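PDB 4OZU: coronin from Toxoplasma gondii, which probably binds actin filaments, and is represented by its WD40 beta-propeller domain, one part of a longer protein. Local coordinates for residues A[33-38]-A[218-223]; A[200-205]-A[382-387]; A[243-248]-A[269-274]. All coordinates share one frame; numbering follows the deposited sequence. Where two conformers were deposited one is given.

Overall arrangement
The chain folds as a seven-bladed WD40 beta-propeller. Interactions 1 and 3 lie at the end of the propeller where loops join one blade to the next. Their centres are about 10 Å apart and they touch. Y272 of interaction 3 puts its OH 3.2 Å from E35 O and 3.2 Å from K220 NZ, both in interaction 1; each is probably a hydrogen bond. Interaction 2 sits at the surface on the other end. Its centre is about 24 Å from that of interaction 1 and about 28 Å from that of interaction 3. It touches neither. Residues 243-248 and 269-274 both lie, in sequence, between the two segments of interaction 2.

Interaction 1 of 3, residues A[33-38]-A[218-223]; sequences QTESCG and ACKCTW
K220 and E35 meet through a salt bridge, backed by a weak bond to the main chain. K220 NZ lies 2.6 Å from E35 OE1 and meets this oxygen nearly along its C-O axis. The weak hydrogen bond runs from K220 NZ to the backbone atom E35 O, at 3.2 Å. The ammonium therefore bonds both the side chain and the main chain of one residue. The two side chains cross at about a right angle. E35 bends at chi2 (-71°), which brings its carboxylate round to the lysine. K220 also bends at chi2 and then runs straight to NZ.

The ammonium has two more partners, L176 O and Y272 OH. NZ thus has four oxygen partners for three N-H groups. Y272 OH probably bonds E35 O as well. The close carboxylate would probably stabilise the positive charge of this buried lysine.

The 33-38 loop also has its own bonds. T34 OG1 donates weakly to S36 O, at 3.2 Å. S36 O also accepts from K287 NZ, and S36 OG pairs with Q83 O. In the other segment, C221 N bonds S177 OG.

L176, K220 and Y272 lie on the first strands of three successive blades. In a WD40 propeller these strands line the central axis, and here the 33-38 loop is tied to them at one end of that axis.

Interaction 2 of 3, residues A[200-205]-A[382-387]; sequences DPRAAQ and GENKAI
R202 grips E383 and N384, reaching from a beta-hairpin turn to the chain just past helix 376-380. Its turn, 200-205, joins the third and fourth strands of a propeller blade and carries a G1 beta bulge, with A204 and Q205 both facing D200. D200 OD1 accepts from A203 N at 3.1 Å, an Asx motif that steadies the turn beside R202. The segment 382-387 starts with G382, which ends the helix in a Schellman motif. E383 turns its CB away from the 200-205 turn, and E383 OE1 pairs with K385 NZ at 2.7 Å in a salt bridge.

The R202 side chain leaves the turn with CB directed at the other segment. CG and CD continue in an extended line. The chain then bends at chi3 (-64°) on its way to NE, and this brings the guanidinium edge to E383 O and N384 OD1. CZ lies 3.7 Å from N384 OD1. W379, in the helix, makes a cation-pi contact with R202, and D185 also touches the arginine.

NH1 has three neighbours to note. It donates to E383 O at 3.0 Å, with the acceptor near the guanidinium plane but NH1 tilted out of the E383 carbonyl plane. It also donates to W379 O. Its distance to G382 C is 3.7 Å, a plain packing contact. The helix end and the residue after the glycine are thus bonded by the same nitrogen.

The other terminal nitrogen, NH2, turns to N384. The amide of N384 stands almost upright to the guanidinium, with their planes 89° apart. NH2 still meets N384 OD1 in the plane of that amide, on a lone pair, at 2.9 Å and with an N-H...O angle of 164°.

Interaction 3 of 3, residues A[243-248]-A[269-274]; sequences QEREMA and SPLYPI
S269 meets R245 with its backbone oxygen. R245 NH1 donates to S269 O at 2.8 Å, with an N-H...O angle of 160° and the acceptor close to the guanidinium plane. S269 CB packs 3.8 Å from the same NH1. The serine hydroxyl bonds elsewhere, to K287 O. P270 takes its CB away from 243-248. L271 follows and turns back toward the arginine, its side chain crossing that of R245 at about a right angle. Its CD2 sits over one face of the guanidinium, offset toward the rim, 3.5 Å from R245 NH1. Its CD1 touches the arginine chain, 3.9 Å from R245 CD. Past L271 the strand runs on without touching 243-248.

The contact joins neighbouring blades of the propeller: R245 opens the third strand of one, and 269-274 leads into the first strand of the next. R245 is buried but well paired. NE forms a salt bridge with D265, and NH1 forms another with D289. The guanidinium thus bonds S269 O at its edge, pairs with two carboxylates and gives one face to leucine, and the two carboxylates probably balance its charge.

Interaction 1 of 3, residues A[33-38]-A[218-223]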
ATOM      1  N   GLN A  33     -14.068  -1.587  10.552  1.00 43.31           N
ATOM      2  CA  GLN A  33     -13.559  -0.362   9.944  1.00 45.19           C
ATOM      3  C   GLN A  33     -12.120  -0.106  10.373  1.00 43.61           C
ATOM      4  O   GLN A  33     -11.775  -0.277  11.544  1.00 45.05           O
ATOM      5  CB  GLN A  33     -14.437   0.835  10.318  1.00 47.48           C
ATOM      6  CG  GLN A  33     -15.922   0.650   9.998  1.00 55.51           C
ATOM      7  CD  GLN A  33     -16.202   0.522   8.507  1.00 85.92           C
ATOM      8  OE1 GLN A  33     -15.322   0.743   7.675  1.00129.72           O
ATOM      9  NE2 GLN A  33     -17.436   0.163   8.165  1.00 67.33           N
ATOM     10  N   THR A  34     -11.290   0.304   9.416  1.00 40.61           N
ATOM     11  CA  THR A  34      -9.894   0.645   9.678  1.00 40.77           C
ATOM     12  C   THR A  34      -9.485   1.886   8.877  1.00 39.79           C
ATOM     13  O   THR A  34     -10.276   2.412   8.091  1.00 37.26           O
ATOM     14  CB  THR A  34      -8.943  -0.519   9.324  1.00 45.41           C
ATOM     15  OG1 THR A  34      -8.996  -0.780   7.916  1.00 50.44           O
ATOM     16  CG2 THR A  34      -9.322  -1.778  10.087  1.00 65.10           C
ATOM     17  N   GLU A  35      -8.256   2.354   9.087  1.00 35.32           N
ATOM     18  CA  GLU A  35      -7.715   3.470   8.313  1.00 32.53           C
ATOM     19  C   GLU A  35      -6.694   2.981   7.292  1.00 30.34           C
ATOM     20  O   GLU A  35      -5.834   3.742   6.859  1.00 32.29           O
ATOM     21  CB  GLU A  35      -7.079   4.513   9.239  1.00 44.13           C
ATOM     22  CG  GLU A  35      -8.083   5.280  10.090  1.00 70.55           C
ATOM     23  CD  GLU A  35      -8.933   6.251   9.286  1.00 50.85           C
ATOM     24  OE1 GLU A  35      -8.619   6.492   8.098  1.00 38.64           O
ATOM     25  OE2 GLU A  35      -9.917   6.779   9.844  1.00 58.18           O
ATOM     26  N   SER A  36      -6.798   1.713   6.897  1.00 29.41           N
ATOM     27  CA  SER A  36      -5.921   1.153   5.865  1.00 27.54           C
ATOM     28  C   SER A  36      -6.734   0.379   4.821  1.00 26.88           C
ATOM     29  O   SER A  36      -7.934   0.169   5.000  1.00 32.80           O
ATOM     30  CB  SER A  36      -4.865   0.242   6.494  1.00 45.33           C
ATOM     31  OG  SER A  36      -5.409  -1.021   6.825  1.00 37.58           O
ATOM     32  N   CYS A  37      -6.086  -0.036   3.735  1.00 25.40           N
ATOM     33  CA  CYS A  37      -6.802  -0.685   2.637  1.00 24.84           C
ATOM     34  C   CYS A  37      -7.421  -2.021   3.085  1.00 28.68           C
ATOM     35  O   CYS A  37      -8.465  -2.417   2.573  1.00 28.99           O
ATOM     36  CB  CYS A  37      -5.883  -0.880   1.426  1.00 24.30           C
ATOM     37  SG  CYS A  37      -4.325  -1.726   1.743  1.00 29.12           S
ATOM     38  N   GLY A  38      -6.795  -2.689   4.052  1.00 35.04           N
ATOM     39  CA  GLY A  38      -7.412  -3.826   4.722  1.00 36.76           C
ATOM     40  C   GLY A  38      -6.740  -5.165   4.475  1.00 41.32           C
ATOM     41  O   GLY A  38      -6.699  -6.015   5.364  1.00 31.48           O
ATOM     42  N   ALA A 218     -11.433  12.457   5.768  1.00 34.74           N
ATOM     43  CA  ALA A 218     -10.034  12.045   5.814  1.00 36.36           C
ATOM     44  C   ALA A 218      -9.279  12.191   4.498  1.00 33.53           C
ATOM     45  O   ALA A 218      -9.746  11.737   3.444  1.00 29.70           O
ATOM     46  CB  ALA A 218      -9.944  10.596   6.281  1.00 32.09           C
ATOM     47  N   CYS A 219      -8.106  12.821   4.585  0.69 26.57           N
ATOM     48  CA  CYS A 219      -7.152  12.887   3.481  0.69 30.47           C
ATOM     49  C   CYS A 219      -6.225  11.676   3.518  0.69 27.27           C
ATOM     50  O   CYS A 219      -5.924  11.155   4.593  0.69 28.36           O
ATOM     51  CB  CYS A 219      -6.325  14.173   3.552  0.69 27.94           C
ATOM     52  SG  CYS A 219      -7.305  15.678   3.609  0.69 40.83           S
ATOM     53  N   LYS A 220      -5.788  11.223   2.344  1.00 22.44           N
ATOM     54  CA  LYS A 220      -4.887  10.079   2.250  1.00 21.81           C
ATOM     55  C   LYS A 220      -3.791  10.444   1.270  1.00 25.16           C
ATOM     56  O   LYS A 220      -4.033  11.209   0.346  1.00 22.77           O
ATOM     57  CB  LYS A 220      -5.634   8.826   1.776  1.00 22.11           C
ATOM     58  CG  LYS A 220      -6.803   8.399   2.651  1.00 26.61           C
ATOM     59  CD  LYS A 220      -6.339   7.648   3.889  1.00 25.17           C
ATOM     60  CE  LYS A 220      -7.514   7.289   4.783  1.00 24.52           C
ATOM     61  NZ  LYS A 220      -7.122   6.480   5.979  1.00 33.66           N
ATOM     62  N   CYS A 221      -2.593   9.904   1.456  1.00 20.06           N
ATOM     63  CA  CYS A 221      -1.505  10.211   0.544  1.00 16.67           C
ATOM     64  C   CYS A 221      -0.749   8.973   0.097  1.00 15.46           C
ATOM     65  O   CYS A 221      -0.879   7.898   0.671  1.00 19.34           O
ATOM     66  CB  CYS A 221      -0.521  11.198   1.177  1.00 18.02           C
ATOM     67  SG  CYS A 221       0.589  10.474   2.434  1.00 24.10           S
ATOM     68  N   THR A 222       0.012   9.150  -0.973  1.00 16.54           N
ATOM     69  CA  THR A 222       1.044   8.210  -1.358  1.00 16.30           C
ATOM     70  C   THR A 222       2.070   8.977  -2.191  1.00 24.48           C
ATOM     71  O   THR A 222       1.780  10.062  -2.692  1.00 22.04           O
ATOM     72  CB  THR A 222       0.480   7.021  -2.140  1.00 23.25           C
ATOM     73  OG1 THR A 222       1.459   5.976  -2.195  1.00 24.12           O
ATOM     74  CG2 THR A 222       0.078   7.434  -3.539  1.00 19.16           C
ATOM     75  N   TRP A 223       3.265   8.420  -2.338  1.00 19.46           N
ATOM     76  CA  TRP A 223       4.292   9.057  -3.142  1.00 18.86           C
ATOM     77  C   TRP A 223       4.115   8.698  -4.606  1.00 17.76           C
ATOM     78  O   TRP A 223       3.655   7.603  -4.924  1.00 22.16           O
ATOM     79  CB  TRP A 223       5.679   8.643  -2.662  1.00 17.72           C
ATOM     80  CG  TRP A 223       6.042   9.272  -1.378  1.00 17.56           C
ATOM     81  CD1 TRP A 223       5.663   8.867  -0.139  1.00 19.83           C
ATOM     82  CD2 TRP A 223       6.866  10.430  -1.194  1.00 15.83           C
ATOM     83  NE1 TRP A 223       6.200   9.700   0.818  1.00 18.51           N
ATOM     84  CE2 TRP A 223       6.941  10.670   0.193  1.00 16.97           C
ATOM     85  CE3 TRP A 223       7.550  11.284  -2.063  1.00 17.57           C
ATOM     86  CZ2 TRP A 223       7.670  11.724   0.730  1.00 22.13           C
ATOM     87  CZ3 TRP A 223       8.274  12.337  -1.523  1.00 18.69           C
ATOM     88  CH2 TRP A 223       8.326  12.546  -0.141  1.00 21.95           C
TER

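Interaction 2 of 3, residues A[200-205]-A[382-387]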
ATOM      1  N   ASP A 200      11.594  13.603   7.620  1.00 24.03           N
ATOM      2  CA  ASP A 200      12.921  13.028   7.415  1.00 22.49           C
ATOM      3  C   ASP A 200      13.322  12.256   8.674  1.00 22.44           C
ATOM      4  O   ASP A 200      13.686  12.860   9.684  1.00 25.78           O
ATOM      5  CB  ASP A 200      13.936  14.129   7.098  1.00 22.77           C
ATOM      6  CG  ASP A 200      15.323  13.584   6.752  1.00 26.63           C
ATOM      7  OD1 ASP A 200      15.718  12.522   7.279  1.00 24.84           O
ATOM      8  OD2 ASP A 200      16.025  14.240   5.953  1.00 32.37           O
ATOM      9  N   PRO A 201      13.249  10.917   8.627  1.00 21.52           N
ATOM     10  CA  PRO A 201      13.528  10.160   9.857  1.00 22.35           C
ATOM     11  C   PRO A 201      14.986  10.199  10.308  1.00 24.65           C
ATOM     12  O   PRO A 201      15.245  10.177  11.507  1.00 26.68           O
ATOM     13  CB  PRO A 201      13.128   8.734   9.490  1.00 18.74           C
ATOM     14  CG  PRO A 201      13.210   8.680   7.991  1.00 20.66           C
ATOM     15  CD  PRO A 201      12.821  10.043   7.522  1.00 23.49           C
ATOM     16  N   ARG A 202      15.926  10.244   9.373  1.00 22.83           N
ATOM     17  CA  ARG A 202      17.333  10.270   9.746  1.00 24.25           C
ATOM     18  C   ARG A 202      17.714  11.605  10.392  1.00 23.40           C
ATOM     19  O   ARG A 202      18.686  11.680  11.143  1.00 26.75           O
ATOM     20  CB  ARG A 202      18.210   9.982   8.531  1.00 22.13           C
ATOM     21  CG  ARG A 202      18.172   8.511   8.126  1.00 21.13           C
ATOM     22  CD  ARG A 202      18.934   8.230   6.866  1.00 21.65           C
ATOM     23  NE  ARG A 202      18.336   8.903   5.722  1.00 23.88           N
ATOM     24  CZ  ARG A 202      18.780   8.780   4.477  1.00 21.85           C
ATOM     25  NH1 ARG A 202      19.831   8.013   4.214  1.00 23.50           N
ATOM     26  NH2 ARG A 202      18.178   9.434   3.503  1.00 20.56           N
ATOM     27  N   ALA A 203      16.938  12.648  10.107  1.00 27.73           N
ATOM     28  CA  ALA A 203      17.133  13.956  10.735  1.00 30.15           C
ATOM     29  C   ALA A 203      16.163  14.138  11.899  1.00 31.97           C
ATOM     30  O   ALA A 203      16.287  15.086  12.680  1.00 30.48           O
ATOM     31  CB  ALA A 203      16.946  15.063   9.714  1.00 28.53           C
ATOM     32  N   ALA A 204      15.199  13.223  11.995  1.00 30.63           N
ATOM     33  CA  ALA A 204      14.152  13.264  13.011  1.00 33.38           C
ATOM     34  C   ALA A 204      13.422  14.602  13.010  1.00 52.56           C
ATOM     35  O   ALA A 204      13.203  15.196  14.064  1.00 37.16           O
ATOM     36  CB  ALA A 204      14.743  12.980  14.387  1.00 34.72           C
ATOM     37  N   GLN A 205      13.045  15.080  11.828  1.00 31.69           N
ATOM     38  CA  GLN A 205      12.392  16.379  11.733  1.00 39.08           C
ATOM     39  C   GLN A 205      11.343  16.437  10.631  1.00 28.04           C
ATOM     40  O   GLN A 205      11.388  15.685   9.649  1.00 27.11           O
ATOM     41  CB  GLN A 205      13.443  17.481  11.528  1.00 52.06           C
ATOM     42  CG  GLN A 205      14.122  17.488  10.173  1.00 54.43           C
ATOM     43  CD  GLN A 205      15.289  18.469  10.110  1.00 56.16           C
ATOM     44  OE1 GLN A 205      15.861  18.840  11.136  1.00 62.22           O
ATOM     45  NE2 GLN A 205      15.643  18.890   8.901  1.00 48.98           N
ATOM     46  N   GLY A 382      23.867   7.970   5.514  1.00 26.12           N
ATOM     47  CA  GLY A 382      23.376   9.030   4.647  1.00 34.14           C
ATOM     48  C   GLY A 382      23.284   8.657   3.177  1.00 30.91           C
ATOM     49  O   GLY A 382      23.079   9.521   2.321  1.00 34.22           O
ATOM     50  N   GLU A 383      23.430   7.372   2.875  1.00 28.72           N
ATOM     51  CA  GLU A 383      23.359   6.914   1.496  1.00 31.19           C
ATOM     52  C   GLU A 383      21.934   6.966   0.983  1.00 25.39           C
ATOM     53  O   GLU A 383      20.977   6.791   1.747  1.00 23.18           O
ATOM     54  CB  GLU A 383      23.900   5.489   1.365  1.00 32.50           C
ATOM     55  CG  GLU A 383      25.393   5.370   1.641  1.00 43.22           C
ATOM     56  CD  GLU A 383      25.892   3.941   1.536  1.00 96.30           C
ATOM     57  OE1 GLU A 383      25.491   3.236   0.584  1.00 98.42           O
ATOM     58  OE2 GLU A 383      26.682   3.522   2.408  1.00107.96           O
ATOM     59  N   ASN A 384      21.807   7.215  -0.319  1.00 24.16           N
ATOM     60  CA  ASN A 384      20.527   7.132  -1.011  1.00 23.75           C
ATOM     61  C   ASN A 384      20.690   6.395  -2.331  1.00 28.89           C
ATOM     62  O   ASN A 384      20.608   6.995  -3.402  1.00 28.28           O
ATOM     63  CB  ASN A 384      19.936   8.517  -1.262  1.00 26.09           C
ATOM     64  CG  ASN A 384      19.610   9.250   0.020  1.00 30.43           C
ATOM     65  OD1 ASN A 384      18.701   8.868   0.756  1.00 24.25           O
ATOM     66  ND2 ASN A 384      20.355  10.309   0.295  1.00 32.12           N
ATOM     67  N   LYS A 385      20.932   5.093  -2.245  1.00 24.99           N
ATOM     68  CA  LYS A 385      21.021   4.255  -3.432  1.00 27.26           C
ATOM     69  C   LYS A 385      19.618   3.938  -3.939  1.00 19.79           C
ATOM     70  O   LYS A 385      18.763   3.486  -3.173  1.00 23.05           O
ATOM     71  CB  LYS A 385      21.782   2.962  -3.127  1.00 22.11           C
ATOM     72  CG  LYS A 385      23.153   3.159  -2.484  1.00 46.00           C
ATOM     73  CD  LYS A 385      24.173   3.713  -3.467  1.00 98.18           C
ATOM     74  CE  LYS A 385      25.571   3.742  -2.861  1.00107.43           C
ATOM     75  NZ  LYS A 385      25.668   4.642  -1.677  1.00104.96           N
ATOM     76  N   ALA A 386      19.388   4.164  -5.230  1.00 23.79           N
ATOM     77  CA  ALA A 386      18.085   3.903  -5.838  1.00 25.46           C
ATOM     78  C   ALA A 386      17.702   2.437  -5.677  1.00 21.43           C
ATOM     79  O   ALA A 386      18.582   1.574  -5.617  1.00 20.67           O
ATOM     80  CB  ALA A 386      18.104   4.287  -7.311  1.00 25.61           C
ATOM     81  N   ILE A 387      16.403   2.155  -5.591  1.00 23.44           N
ATOM     82  CA  ILE A 387      15.955   0.781  -5.388  1.00 22.62           C
ATOM     83  C   ILE A 387      16.481  -0.125  -6.494  1.00 22.42           C
ATOM     84  O   ILE A 387      16.712   0.303  -7.635  1.00 24.17           O
ATOM     85  CB  ILE A 387      14.415   0.651  -5.325  1.00 23.39           C
ATOM     86  CG1 ILE A 387      13.747   1.208  -6.588  1.00 21.79           C
ATOM     87  CG2 ILE A 387      13.873   1.336  -4.081  1.00 23.19           C
ATOM     88  CD1 ILE A 387      12.367   0.611  -6.833  1.00 23.56           C
TER

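Interaction 3 of 3, residues A[243-248]-A[269-274]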
ATOM      1  N   GLN A 243     -17.304  19.248   0.424  1.00 33.75           N
ATOM      2  CA  GLN A 243     -17.231  17.809   0.691  1.00 41.27           C
ATOM      3  C   GLN A 243     -17.232  16.946  -0.571  1.00 41.03           C
ATOM      4  O   GLN A 243     -17.552  15.758  -0.512  1.00 50.03           O
ATOM      5  CB  GLN A 243     -18.384  17.381   1.607  1.00 41.23           C
ATOM      6  CG  GLN A 243     -18.344  18.036   2.979  1.00 42.31           C
ATOM      7  CD  GLN A 243     -17.222  17.498   3.851  1.00 80.71           C
ATOM      8  OE1 GLN A 243     -16.427  16.663   3.419  1.00118.05           O
ATOM      9  NE2 GLN A 243     -17.156  17.972   5.088  1.00 81.45           N
ATOM     10  N   GLU A 244     -16.858  17.529  -1.706  1.00 38.19           N
ATOM     11  CA  GLU A 244     -16.645  16.743  -2.917  1.00 34.75           C
ATOM     12  C   GLU A 244     -15.284  16.056  -2.827  1.00 32.29           C
ATOM     13  O   GLU A 244     -14.376  16.572  -2.182  1.00 27.76           O
ATOM     14  CB  GLU A 244     -16.732  17.614  -4.176  1.00 43.67           C
ATOM     15  CG  GLU A 244     -15.554  18.563  -4.430  1.00 48.65           C
ATOM     16  CD  GLU A 244     -15.714  19.909  -3.740  1.00 71.73           C
ATOM     17  OE1 GLU A 244     -16.124  19.939  -2.559  1.00 40.97           O
ATOM     18  OE2 GLU A 244     -15.432  20.943  -4.387  1.00 87.20           O
ATOM     19  N   ARG A 245     -15.135  14.901  -3.467  1.00 29.15           N
ATOM     20  CA  ARG A 245     -13.851  14.203  -3.448  1.00 27.09           C
ATOM     21  C   ARG A 245     -12.931  14.781  -4.517  1.00 26.08           C
ATOM     22  O   ARG A 245     -13.343  15.017  -5.653  1.00 28.80           O
ATOM     23  CB  ARG A 245     -14.038  12.692  -3.641  1.00 27.29           C
ATOM     24  CG  ARG A 245     -14.929  12.073  -2.561  1.00 28.31           C
ATOM     25  CD  ARG A 245     -14.779  10.562  -2.429  1.00 28.04           C
ATOM     26  NE  ARG A 245     -15.254   9.842  -3.604  1.00 31.36           N
ATOM     27  CZ  ARG A 245     -15.465   8.531  -3.639  1.00 29.98           C
ATOM     28  NH1 ARG A 245     -15.248   7.790  -2.558  1.00 30.22           N
ATOM     29  NH2 ARG A 245     -15.906   7.960  -4.753  1.00 31.42           N
ATOM     30  N   GLU A 246     -11.685  15.025  -4.131  1.00 23.83           N
ATOM     31  CA  GLU A 246     -10.727  15.679  -5.005  1.00 23.04           C
ATOM     32  C   GLU A 246      -9.324  15.147  -4.761  1.00 23.36           C
ATOM     33  O   GLU A 246      -9.096  14.359  -3.847  1.00 26.25           O
ATOM     34  CB  GLU A 246     -10.760  17.189  -4.787  1.00 28.29           C
ATOM     35  CG  GLU A 246     -10.519  17.586  -3.346  1.00 30.47           C
ATOM     36  CD  GLU A 246     -10.574  19.083  -3.135  1.00 30.08           C
ATOM     37  OE1 GLU A 246     -11.418  19.745  -3.775  1.00 27.11           O
ATOM     38  OE2 GLU A 246      -9.763  19.598  -2.337  1.00 25.34           O
ATOM     39  N   MET A 247      -8.377  15.598  -5.570  0.77 21.39           N
ATOM     40  CA  MET A 247      -7.009  15.123  -5.464  0.77 21.97           C
ATOM     41  C   MET A 247      -6.030  16.228  -5.798  0.77 22.70           C
ATOM     42  O   MET A 247      -6.393  17.228  -6.419  0.77 21.82           O
ATOM     43  CB  MET A 247      -6.779  13.939  -6.396  0.77 24.33           C
ATOM     44  CG  MET A 247      -7.055  14.265  -7.844  0.77 20.76           C
ATOM     45  SD  MET A 247      -6.968  12.823  -8.919  0.77 25.38           S
ATOM     46  CE  MET A 247      -7.590  13.514 -10.450  0.77 22.78           C
ATOM     47  N   ALA A 248      -4.785  16.030  -5.389  1.00 20.31           N
ATOM     48  CA  ALA A 248      -3.738  17.002  -5.638  1.00 19.60           C
ATOM     49  C   ALA A 248      -2.389  16.326  -5.782  1.00 21.77           C
ATOM     50  O   ALA A 248      -2.136  15.281  -5.179  1.00 21.96           O
ATOM     51  CB  ALA A 248      -3.691  18.031  -4.527  1.00 21.10           C
ATOM     52  N   SER A 269     -16.771   8.076   0.646  1.00 31.97           N
ATOM     53  CA  SER A 269     -15.653   7.349   1.240  1.00 35.43           C
ATOM     54  C   SER A 269     -14.313   8.019   0.972  1.00 33.24           C
ATOM     55  O   SER A 269     -14.055   8.460  -0.149  1.00 30.54           O
ATOM     56  CB  SER A 269     -15.606   5.917   0.705  1.00 38.88           C
ATOM     57  OG  SER A 269     -16.732   5.172   1.140  1.00 84.61           O
ATOM     58  N   PRO A 270     -13.445   8.089   1.997  1.00 28.61           N
ATOM     59  CA  PRO A 270     -12.070   8.488   1.686  1.00 25.75           C
ATOM     60  C   PRO A 270     -11.467   7.570   0.631  1.00 26.45           C
ATOM     61  O   PRO A 270     -11.785   6.379   0.586  1.00 29.92           O
ATOM     62  CB  PRO A 270     -11.347   8.355   3.029  1.00 29.53           C
ATOM     63  CG  PRO A 270     -12.413   8.542   4.046  1.00 34.34           C
ATOM     64  CD  PRO A 270     -13.666   7.962   3.448  1.00 32.10           C
ATOM     65  N   LEU A 271     -10.638   8.144  -0.228  1.00 23.59           N
ATOM     66  CA  LEU A 271     -10.026   7.403  -1.321  1.00 22.69           C
ATOM     67  C   LEU A 271      -8.579   7.046  -1.010  1.00 25.36           C
ATOM     68  O   LEU A 271      -7.766   7.915  -0.687  1.00 26.22           O
ATOM     69  CB  LEU A 271     -10.098   8.208  -2.619  1.00 23.60           C
ATOM     70  CG  LEU A 271     -11.502   8.368  -3.211  1.00 28.02           C
ATOM     71  CD1 LEU A 271     -11.511   9.426  -4.297  1.00 24.62           C
ATOM     72  CD2 LEU A 271     -12.031   7.049  -3.746  1.00 27.33           C
ATOM     73  N   TYR A 272      -8.283   5.754  -1.089  1.00 20.96           N
ATOM     74  CA  TYR A 272      -6.922   5.249  -0.969  1.00 20.16           C
ATOM     75  C   TYR A 272      -6.247   5.291  -2.327  1.00 22.07           C
ATOM     76  O   TYR A 272      -6.720   4.644  -3.267  1.00 25.06           O
ATOM     77  CB  TYR A 272      -6.919   3.821  -0.419  1.00 20.07           C
ATOM     78  CG  TYR A 272      -7.340   3.765   1.027  1.00 21.82           C
ATOM     79  CD1 TYR A 272      -6.401   3.900   2.042  1.00 23.25           C
ATOM     80  CD2 TYR A 272      -8.675   3.616   1.381  1.00 25.81           C
ATOM     81  CE1 TYR A 272      -6.776   3.875   3.368  1.00 24.09           C
ATOM     82  CE2 TYR A 272      -9.059   3.584   2.710  1.00 30.67           C
ATOM     83  CZ  TYR A 272      -8.102   3.721   3.696  1.00 34.04           C
ATOM     84  OH  TYR A 272      -8.465   3.697   5.016  1.00 34.13           O
ATOM     85  N   PRO A 273      -5.156   6.063  -2.446  1.00 20.52           N
ATOM     86  CA  PRO A 273      -4.376   6.078  -3.685  1.00 17.00           C
ATOM     87  C   PRO A 273      -3.338   4.964  -3.716  1.00 18.98           C
ATOM     88  O   PRO A 273      -2.617   4.769  -2.735  1.00 21.61           O
ATOM     89  CB  PRO A 273      -3.707   7.454  -3.655  1.00 21.75           C
ATOM     90  CG  PRO A 273      -3.497   7.715  -2.201  1.00 24.28           C
ATOM     91  CD  PRO A 273      -4.649   7.053  -1.477  1.00 21.28           C
ATOM     92  N   ILE A 274      -3.284   4.241  -4.835  1.00 20.74           N
ATOM     93  CA  ILE A 274      -2.297   3.191  -5.061  1.00 20.49           C
ATOM     94  C   ILE A 274      -1.488   3.522  -6.306  1.00 17.82           C
ATOM     95  O   ILE A 274      -2.050   3.611  -7.401  1.00 21.30           O
ATOM     96  CB  ILE A 274      -2.966   1.811  -5.241  1.00 22.32           C
ATOM     97  CG1 ILE A 274      -3.812   1.458  -4.010  1.00 31.35           C
ATOM     98  CG2 ILE A 274      -1.929   0.737  -5.519  1.00 25.72           C
ATOM     99  CD1 ILE A 274      -3.033   1.369  -2.711  1.00 45.00           C
TER